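PDB 3H1N: probable glutathione S-transferase, which probably conjugates the thiol of glutathione to electrophilic compounds. Local coordinates for residues L168-P171 with T176-G179. Numbering follows the deposited sequence.
Sequences LDRP and TDMG
R170 reaches across to D177 with one terminal nitrogen, and the two side chains cross at about a right angle. R170 NH1 lies 3.2 Å from D177 OD2 in a salt bridge. R170 NH1 also makes a weak hydrogen bond to D177 OD1, 3.4 Å away, so the contact straddles both carboxylate oxygens. The carboxylate comes in at the edge of the guanidinium, its CG near the guanidinium plane, but the two groups are not coplanar: their planes stand 48° apart. With CG of R170 lying between its backbone N and carbonyl carbon (chi1 66°), the chain sets off toward D177, and a bend at chi3 (67°) turns the guanidinium out of line with the chain before it. Near that bend, R170 CD packs 3.7 Å from the carbonyl O of T176.

R170 is held from other directions too: NE donates to the carbonyl of A167, and NH2 to the carbonyl of D68 of the second subunit. Bonds at NE, NH1 and NH2 probably restrict the rotation of the guanidinium, and the last ties the loop to the dimer partner. Two waters lie between the segments. One links P171 O to D177 OD1, lying 2.6 Å from D177 OD1, while the other is within hydrogen-bonding distance of both P171 O and T176 O. Beyond the bridge, T176 OG1 accepts from M178 N at 3.3 Å, forming an ST turn that shapes the chain following T176. Salt bridge and waters together close the loop connecting helices 142-167 and 183-198 in the all-helical C-terminal domain of the glutathione S-transferase fold.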
loop_
_atom_site.group_PDB
_atom_site.type_symbol
_atom_site.label_atom_id
_atom_site.label_comp_id
_atom_site.label_asym_id
_atom_site.label_seq_id
_atom_site.Cartn_x
_atom_site.Cartn_y
_atom_site.Cartn_z
ATOM N N LEU B 168 0.645 19.429 4.999
ATOM C CA LEU B 168 1.131 20.162 6.178
ATOM C C LEU B 168 0.615 21.600 6.309
ATOM O O LEU B 168 0.976 22.297 7.259
ATOM C CB LEU B 168 2.668 20.189 6.193
ATOM C CG LEU B 168 3.357 18.852 6.467
ATOM C CD1 LEU B 168 4.832 18.878 6.055
ATOM C CD2 LEU B 168 3.203 18.475 7.933
ATOM N N ASP B 169 -0.208 22.056 5.368
ATOM C CA ASP B 169 -0.760 23.419 5.430
ATOM C C ASP B 169 -1.958 23.489 6.393
ATOM O O ASP B 169 -3.124 23.567 5.971
ATOM C CB ASP B 169 -1.134 23.912 4.026
ATOM C CG ASP B 169 -1.490 25.391 3.989
ATOM O OD1 ASP B 169 -1.117 26.141 4.922
ATOM O OD2 ASP B 169 -2.142 25.799 3.005
ATOM N N ARG B 170 -1.639 23.441 7.685
ATOM C CA ARG B 170 -2.611 23.485 8.783
ATOM C C ARG B 170 -1.861 23.990 10.009
ATOM O O ARG B 170 -0.639 23.856 10.063
ATOM C CB ARG B 170 -3.158 22.090 9.064
ATOM C CG ARG B 170 -2.107 21.101 9.597
ATOM C CD ARG B 170 -2.634 19.665 9.613
ATOM N NE ARG B 170 -2.851 19.161 8.261
ATOM C CZ ARG B 170 -4.011 18.705 7.799
ATOM N NH1 ARG B 170 -5.079 18.669 8.581
ATOM N NH2 ARG B 170 -4.096 18.272 6.551
ATOM N N PRO B 171 -2.574 24.557 11.005
ATOM C CA PRO B 171 -1.819 24.998 12.181
ATOM C C PRO B 171 -1.259 23.814 12.973
ATOM O O PRO B 171 -1.817 22.712 12.922
ATOM C CB PRO B 171 -2.859 25.761 13.013
ATOM C CG PRO B 171 -4.177 25.284 12.542
ATOM C CD PRO B 171 -4.007 24.913 11.095
ATOM N N THR B 176 -1.419 16.149 11.133
ATOM C CA THR B 176 -2.793 16.028 11.653
ATOM C C THR B 176 -3.152 17.184 12.580
ATOM O O THR B 176 -2.300 18.014 12.924
ATOM C CB THR B 176 -3.009 14.687 12.413
ATOM O OG1 THR B 176 -2.416 14.765 13.717
ATOM C CG2 THR B 176 -2.388 13.539 11.646
ATOM N N ASP B 177 -4.414 17.231 12.998
ATOM C CA ASP B 177 -4.879 18.283 13.904
ATOM C C ASP B 177 -4.913 17.788 15.352
ATOM O O ASP B 177 -5.413 18.481 16.238
ATOM C CB ASP B 177 -6.259 18.796 13.458
ATOM C CG ASP B 177 -6.298 19.158 11.973
ATOM O OD1 ASP B 177 -5.676 20.175 11.575
ATOM O OD2 ASP B 177 -6.946 18.414 11.196
HETATM N N MSE B 178 -4.352 16.598 15.580
HETATM C CA MSE B 178 -4.407 15.922 16.885
HETATM C C MSE B 178 -3.653 16.640 18.013
HETATM O O MSE B 178 -3.951 16.421 19.191
HETATM C CB MSE B 178 -3.985 14.436 16.771
HETATM C CG MSE B 178 -2.485 14.167 16.687
HETATM SE SE MSE B 178 -2.000 12.258 16.549
HETATM C CE MSE B 178 -2.683 11.781 18.305
ATOM N N GLY B 179 -2.701 17.498 17.654
ATOM C CA GLY B 179 -1.937 18.260 18.634
ATOM C C GLY B 179 -0.593 17.671 19.029
ATOM O O GLY B 179 0.014 18.117 20.007
HETATM O O HOH W 1 -0.540 20.042 13.183
HETATM O O HOH W 2 -4.173 21.729 13.011
#